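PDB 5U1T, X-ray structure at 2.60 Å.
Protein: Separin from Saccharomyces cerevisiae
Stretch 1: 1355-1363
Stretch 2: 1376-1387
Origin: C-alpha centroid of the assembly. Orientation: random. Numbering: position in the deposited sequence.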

ATOM      1  N   ILE A1355     -40.130  34.930 -34.958  1.00 78.01           N
ATOM      2  CA  ILE A1355     -38.757  34.468 -35.018  1.00 68.04           C
ATOM      3  C   ILE A1355     -38.731  33.221 -35.882  1.00 68.32           C
ATOM      4  O   ILE A1355     -39.774  32.633 -36.179  1.00 62.09           O
ATOM      5  CB  ILE A1355     -38.148  34.202 -33.611  1.00 68.73           C
ATOM      6  CG1 ILE A1355     -39.052  33.309 -32.745  1.00 66.24           C
ATOM      7  CG2 ILE A1355     -37.865  35.518 -32.892  1.00 63.89           C
ATOM      8  CD1 ILE A1355     -38.748  31.818 -32.838  1.00 64.96           C
ATOM      9  N   PHE A1356     -37.526  32.837 -36.283  1.00 69.90           N
ATOM     10  CA  PHE A1356     -37.306  31.823 -37.298  1.00 68.76           C
ATOM     11  C   PHE A1356     -37.223  30.407 -36.724  1.00 68.57           C
ATOM     12  O   PHE A1356     -37.631  29.436 -37.363  1.00 64.32           O
ATOM     13  CB  PHE A1356     -36.021  32.165 -38.049  1.00 71.80           C
ATOM     14  CG  PHE A1356     -35.644  31.173 -39.113  1.00 80.86           C
ATOM     15  CD1 PHE A1356     -34.855  30.063 -38.802  1.00 72.91           C
ATOM     16  CD2 PHE A1356     -36.050  31.374 -40.442  1.00 86.18           C
ATOM     17  CE1 PHE A1356     -34.505  29.153 -39.775  1.00 76.35           C
ATOM     18  CE2 PHE A1356     -35.693  30.471 -41.446  1.00 84.28           C
ATOM     19  CZ  PHE A1356     -34.925  29.356 -41.108  1.00 84.93           C
ATOM     20  N   HIS A1357     -36.676  30.297 -35.519  1.00 70.27           N
ATOM     21  CA  HIS A1357     -36.404  28.999 -34.909  1.00 69.58           C
ATOM     22  C   HIS A1357     -36.204  29.158 -33.415  1.00 59.03           C
ATOM     23  O   HIS A1357     -35.820  30.218 -32.942  1.00 63.04           O
ATOM     24  CB  HIS A1357     -35.167  28.350 -35.556  1.00 72.20           C
ATOM     25  CG  HIS A1357     -34.867  26.971 -35.050  1.00 66.53           C
ATOM     26  ND1 HIS A1357     -35.668  25.884 -35.328  1.00 61.79           N
ATOM     27  CD2 HIS A1357     -33.857  26.504 -34.277  1.00 61.51           C
ATOM     28  CE1 HIS A1357     -35.166  24.809 -34.745  1.00 63.36           C
ATOM     29  NE2 HIS A1357     -34.068  25.158 -34.101  1.00 65.11           N
ATOM     30  N   THR A1358     -36.473  28.096 -32.678  1.00 59.23           N
ATOM     31  CA  THR A1358     -36.289  28.104 -31.240  1.00 62.90           C
ATOM     32  C   THR A1358     -35.309  27.054 -30.792  1.00 58.49           C
ATOM     33  O   THR A1358     -35.539  25.859 -30.977  1.00 58.92           O
ATOM     34  CB  THR A1358     -37.605  27.864 -30.521  1.00 61.46           C
ATOM     35  OG1 THR A1358     -38.505  28.928 -30.847  1.00 65.57           O
ATOM     36  CG2 THR A1358     -37.391  27.806 -29.023  1.00 51.07           C
ATOM     37  N   PHE A1359     -34.212  27.503 -30.197  1.00 61.22           N
ATOM     38  CA  PHE A1359     -33.271  26.595 -29.557  1.00 57.71           C
ATOM     39  C   PHE A1359     -33.627  26.442 -28.083  1.00 57.11           C
ATOM     40  O   PHE A1359     -33.684  27.425 -27.341  1.00 53.80           O
ATOM     41  CB  PHE A1359     -31.834  27.091 -29.729  1.00 58.31           C
ATOM     42  CG  PHE A1359     -31.314  26.962 -31.134  1.00 62.04           C
ATOM     43  CD1 PHE A1359     -31.018  25.711 -31.666  1.00 62.12           C
ATOM     44  CD2 PHE A1359     -31.116  28.081 -31.923  1.00 64.57           C
ATOM     45  CE1 PHE A1359     -30.542  25.584 -32.942  1.00 62.33           C
ATOM     46  CE2 PHE A1359     -30.644  27.961 -33.215  1.00 63.23           C
ATOM     47  CZ  PHE A1359     -30.362  26.714 -33.727  1.00 61.74           C
ATOM     48  N   LEU A1360     -33.918  25.210 -27.679  1.00 50.00           N
ATOM     49  CA  LEU A1360     -34.083  24.881 -26.264  1.00 54.24           C
ATOM     50  C   LEU A1360     -32.794  24.334 -25.670  1.00 54.41           C
ATOM     51  O   LEU A1360     -32.397  23.197 -25.945  1.00 56.13           O
ATOM     52  CB  LEU A1360     -35.192  23.855 -26.059  1.00 54.14           C
ATOM     53  CG  LEU A1360     -36.626  24.238 -26.365  1.00 54.37           C
ATOM     54  CD1 LEU A1360     -37.514  23.046 -26.081  1.00 53.28           C
ATOM     55  CD2 LEU A1360     -37.006  25.426 -25.522  1.00 52.88           C
ATOM     56  N   VAL A1361     -32.127  25.146 -24.869  1.00 50.11           N
ATOM     57  CA  VAL A1361     -31.020  24.642 -24.081  1.00 54.71           C
ATOM     58  C   VAL A1361     -31.589  23.839 -22.922  1.00 54.14           C
ATOM     59  O   VAL A1361     -32.051  24.414 -21.938  1.00 52.10           O
ATOM     60  CB  VAL A1361     -30.148  25.766 -23.560  1.00 56.25           C
ATOM     61  CG1 VAL A1361     -28.998  25.209 -22.728  1.00 57.35           C
ATOM     62  CG2 VAL A1361     -29.651  26.603 -24.710  1.00 53.47           C
ATOM     63  N   VAL A1362     -31.576  22.519 -23.053  1.00 46.31           N
ATOM     64  CA  VAL A1362     -32.208  21.652 -22.067  1.00 52.99           C
ATOM     65  C   VAL A1362     -31.179  20.998 -21.133  1.00 57.47           C
ATOM     66  O   VAL A1362     -30.295  20.256 -21.575  1.00 56.40           O
ATOM     67  CB  VAL A1362     -33.055  20.564 -22.759  1.00 53.88           C
ATOM     68  CG1 VAL A1362     -33.727  19.669 -21.726  1.00 53.65           C
ATOM     69  CG2 VAL A1362     -34.105  21.227 -23.673  1.00 59.06           C
ATOM     70  N   SER A1363     -31.287  21.301 -19.843  1.00 60.00           N
ATOM     71  CA  SER A1363     -30.365  20.750 -18.853  1.00 59.88           C
ATOM     72  C   SER A1363     -30.589  19.249 -18.739  1.00 59.22           C
ATOM     73  O   SER A1363     -31.687  18.768 -19.011  1.00 62.81           O
ATOM     74  CB  SER A1363     -30.556  21.421 -17.492  1.00 64.26           C
ATOM     75  OG  SER A1363     -31.718  20.928 -16.837  1.00 64.16           O
ATOM     76  N   PHE A1376     -48.209  24.762 -26.236  1.00 53.65           N
ATOM     77  CA  PHE A1376     -47.577  25.982 -26.710  1.00 51.11           C
ATOM     78  C   PHE A1376     -46.201  25.754 -27.340  1.00 53.75           C
ATOM     79  O   PHE A1376     -45.552  26.700 -27.754  1.00 52.34           O
ATOM     80  CB  PHE A1376     -47.473  27.003 -25.573  1.00 58.94           C
ATOM     81  CG  PHE A1376     -46.689  26.532 -24.363  1.00 56.77           C
ATOM     82  CD1 PHE A1376     -45.318  26.738 -24.282  1.00 57.81           C
ATOM     83  CD2 PHE A1376     -47.335  25.938 -23.283  1.00 59.00           C
ATOM     84  CE1 PHE A1376     -44.588  26.316 -23.146  1.00 58.77           C
ATOM     85  CE2 PHE A1376     -46.615  25.513 -22.150  1.00 59.14           C
ATOM     86  CZ  PHE A1376     -45.247  25.709 -22.081  1.00 55.67           C
ATOM     87  N   LEU A1377     -45.755  24.504 -27.423  1.00 57.05           N
ATOM     88  CA  LEU A1377     -44.489  24.204 -28.103  1.00 54.65           C
ATOM     89  C   LEU A1377     -44.686  23.339 -29.348  1.00 57.54           C
ATOM     90  O   LEU A1377     -43.907  23.439 -30.286  1.00 52.37           O
ATOM     91  CB  LEU A1377     -43.505  23.515 -27.151  1.00 52.78           C
ATOM     92  CG  LEU A1377     -42.980  24.399 -26.017  1.00 55.74           C
ATOM     93  CD1 LEU A1377     -41.866  23.721 -25.240  1.00 58.75           C
ATOM     94  CD2 LEU A1377     -42.534  25.761 -26.553  1.00 54.19           C
ATOM     95  N   LYS A1378     -45.751  22.537 -29.361  1.00 53.02           N
ATOM     96  CA  LYS A1378     -45.918  21.469 -30.345  1.00 58.32           C
ATOM     97  C   LYS A1378     -45.980  21.917 -31.811  1.00 60.88           C
ATOM     98  O   LYS A1378     -45.735  21.116 -32.717  1.00 69.03           O
ATOM     99  CB  LYS A1378     -47.160  20.638 -29.999  1.00 59.29           C
ATOM    100  CG  LYS A1378     -48.473  21.205 -30.418  1.00 62.52           C
ATOM    101  CD  LYS A1378     -49.582  20.522 -29.632  1.00 70.55           C
ATOM    102  CE  LYS A1378     -50.972  21.083 -30.010  1.00 84.26           C
ATOM    103  NZ  LYS A1378     -52.040  20.871 -28.946  1.00 81.22           N
ATOM    104  N   ASP A1379     -46.263  23.189 -32.056  1.00 64.09           N
ATOM    105  CA  ASP A1379     -46.312  23.675 -33.429  1.00 63.02           C
ATOM    106  C   ASP A1379     -45.079  24.502 -33.807  1.00 60.94           C
ATOM    107  O   ASP A1379     -45.032  25.086 -34.881  1.00 64.26           O
ATOM    108  CB  ASP A1379     -47.591  24.494 -33.654  1.00 63.25           C
ATOM    109  CG  ASP A1379     -48.860  23.649 -33.520  1.00 68.46           C
ATOM    110  OD1 ASP A1379     -48.869  22.493 -34.007  1.00 73.63           O
ATOM    111  OD2 ASP A1379     -49.849  24.133 -32.929  1.00 77.95           O
ATOM    112  N   LEU A1380     -44.077  24.536 -32.938  1.00 58.80           N
ATOM    113  CA  LEU A1380     -42.901  25.382 -33.164  1.00 63.56           C
ATOM    114  C   LEU A1380     -41.736  24.623 -33.804  1.00 60.10           C
ATOM    115  O   LEU A1380     -41.548  23.439 -33.563  1.00 68.46           O
ATOM    116  CB  LEU A1380     -42.428  26.016 -31.840  1.00 57.99           C
ATOM    117  CG  LEU A1380     -43.294  27.010 -31.043  1.00 56.41           C
ATOM    118  CD1 LEU A1380     -42.414  27.961 -30.249  1.00 51.18           C
ATOM    119  CD2 LEU A1380     -44.239  27.787 -31.918  1.00 49.57           C
ATOM    120  N   SER A1381     -40.944  25.309 -34.616  1.00 62.94           N
ATOM    121  CA  SER A1381     -39.700  24.721 -35.087  1.00 62.18           C
ATOM    122  C   SER A1381     -38.670  24.723 -33.979  1.00 61.38           C
ATOM    123  O   SER A1381     -38.168  25.781 -33.602  1.00 61.01           O
ATOM    124  CB  SER A1381     -39.147  25.482 -36.280  1.00 68.75           C
ATOM    125  OG  SER A1381     -37.789  25.127 -36.499  1.00 73.36           O
ATOM    126  N   ILE A1382     -38.331  23.542 -33.471  1.00 60.68           N
ATOM    127  CA  ILE A1382     -37.444  23.455 -32.317  1.00 64.59           C
ATOM    128  C   ILE A1382     -36.372  22.374 -32.451  1.00 62.93           C
ATOM    129  O   ILE A1382     -36.661  21.243 -32.850  1.00 61.44           O
ATOM    130  CB  ILE A1382     -38.253  23.168 -31.026  1.00 62.16           C
ATOM    131  CG1 ILE A1382     -39.248  24.291 -30.742  1.00 56.89           C
ATOM    132  CG2 ILE A1382     -37.337  22.942 -29.833  1.00 61.49           C
ATOM    133  CD1 ILE A1382     -40.159  23.999 -29.582  1.00 54.22           C
ATOM    134  N   THR A1383     -35.133  22.727 -32.119  1.00 63.00           N
ATOM    135  CA  THR A1383     -34.123  21.729 -31.782  1.00 60.48           C
ATOM    136  C   THR A1383     -33.650  21.972 -30.353  1.00 56.31           C
ATOM    137  O   THR A1383     -33.683  23.094 -29.864  1.00 54.27           O
ATOM    138  CB  THR A1383     -32.913  21.757 -32.738  1.00 57.54           C
ATOM    139  OG1 THR A1383     -32.433  23.101 -32.884  1.00 51.88           O
ATOM    140  CG2 THR A1383     -33.295  21.220 -34.090  1.00 60.57           C
ATOM    141  N   ARG A1384     -33.213  20.901 -29.696  1.00 61.23           N
ATOM    142  CA  ARG A1384     -32.562  20.980 -28.394  1.00 56.25           C
ATOM    143  C   ARG A1384     -31.058  21.160 -28.499  1.00 57.15           C
ATOM    144  O   ARG A1384     -30.427  20.749 -29.466  1.00 51.23           O
ATOM    145  CB  ARG A1384     -32.846  19.731 -27.583  1.00 52.81           C
ATOM    146  CG  ARG A1384     -34.285  19.501 -27.306  1.00 52.47           C
ATOM    147  CD  ARG A1384     -34.403  18.555 -26.176  1.00 49.54           C
ATOM    148  NE  ARG A1384     -35.775  18.162 -25.934  1.00 49.28           N
ATOM    149  CZ  ARG A1384     -36.132  17.355 -24.951  1.00 53.89           C
ATOM    150  NH1 ARG A1384     -35.213  16.880 -24.123  1.00 58.16           N
ATOM    151  NH2 ARG A1384     -37.400  17.025 -24.789  1.00 56.88           N
ATOM    152  N   VAL A1385     -30.483  21.773 -27.475  1.00 57.01           N
ATOM    153  CA  VAL A1385     -29.036  21.904 -27.397  1.00 59.04           C
ATOM    154  C   VAL A1385     -28.627  21.722 -25.932  1.00 60.16           C
ATOM    155  O   VAL A1385     -29.396  22.040 -25.040  1.00 62.01           O
ATOM    156  CB  VAL A1385     -28.587  23.265 -27.977  1.00 57.31           C
ATOM    157  CG1 VAL A1385     -27.543  23.902 -27.116  1.00 58.55           C
ATOM    158  CG2 VAL A1385     -28.103  23.102 -29.409  1.00 54.57           C
ATOM    159  N   PRO A1386     -27.448  21.144 -25.671  1.00 64.71           N
ATOM    160  CA  PRO A1386     -27.100  20.955 -24.254  1.00 57.37           C
ATOM    161  C   PRO A1386     -26.463  22.177 -23.570  1.00 57.18           C
ATOM    162  O   PRO A1386     -26.433  22.190 -22.340  1.00 63.22           O
ATOM    163  CB  PRO A1386     -26.120  19.777 -24.295  1.00 61.83           C
ATOM    164  CG  PRO A1386     -25.529  19.808 -25.663  1.00 60.55           C
ATOM    165  CD  PRO A1386     -26.583  20.357 -26.573  1.00 61.88           C
ATOM    166  N   SER A1387     -26.004  23.180 -24.319  1.00 59.36           N
ATOM    167  CA  SER A1387     -25.410  24.381 -23.714  1.00 56.82           C
ATOM    168  C   SER A1387     -25.166  25.533 -24.707  1.00 55.04           C
ATOM    169  O   SER A1387     -25.145  25.317 -25.912  1.00 57.49           O
ATOM    170  CB  SER A1387     -24.083  24.011 -23.053  1.00 57.89           C
ATOM    171  OG  SER A1387     -23.126  23.675 -24.041  1.00 58.50           O
TER

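The most striking polar contacts come from His1357, whose imidazole lies along the start of the second strand and engages two hydroxyls near its ring plane. His1357 ND1 lies 2.5 Å from Ser1381 OG, a very short hydrogen bond, and His1357 NE2 donates to Thr1383 OG1 at 2.9 Å with a nearly straight angle of 167°. Histidine suits this place because its two ring nitrogens diverge, so one flat side chain can reach across to residues two apart. Serine and threonine are apt partners, since a hydroxyl can donate or accept.

The backbones form a parallel pair of strands, their axes inclined by 30°. As parallel pairing requires, the first strand's alternate residues, Thr1358, Leu1360 and Val1362, direct their amides to the second. Thr1358 N donates to Ser1381 O (3.0 Å), Leu1360 N to Thr1383 O (3.1 Å) and Val1362 N to Val1385 O (3.0 Å). In return, Val1385 N gives a short bond to Leu1360 O (2.8 Å), whereas the bond from Thr1383 N to Thr1358 O is weak, at 3.4 Å and 141°. Alpha hydrogens supplement this ladder: Val1361 CA approaches Val1385 O at 3.2 Å.

Side chains alternate between the two faces of the sheet. Thr1358, Leu1360, Ile1382 and Arg1384 share one. Here Leu1360 CD1 packs 3.8 Å from Ile1382 CG2, a branched aliphatic pair that fills space without polar demands. Arg1384 packs along Val1362, with Arg1384 CD 3.7 Å from Val1362 CG2 and the guanidinium also close to this valine, while the nitrogens of that group are hydrogen-bonded elsewhere in the structure.

Phe1359, Val1361, Thr1383 and Val1385 occupy the other face. Val1361 CG2 and Val1385 CG1 meet at 4.2 Å, compact beta-branched side chains well suited to extended backbone. Nearby, Phe1359 CE1 comes within 3.1 Å of Thr1383 OG1, bringing the aromatic ring against the hydroxyl that His1357 engages.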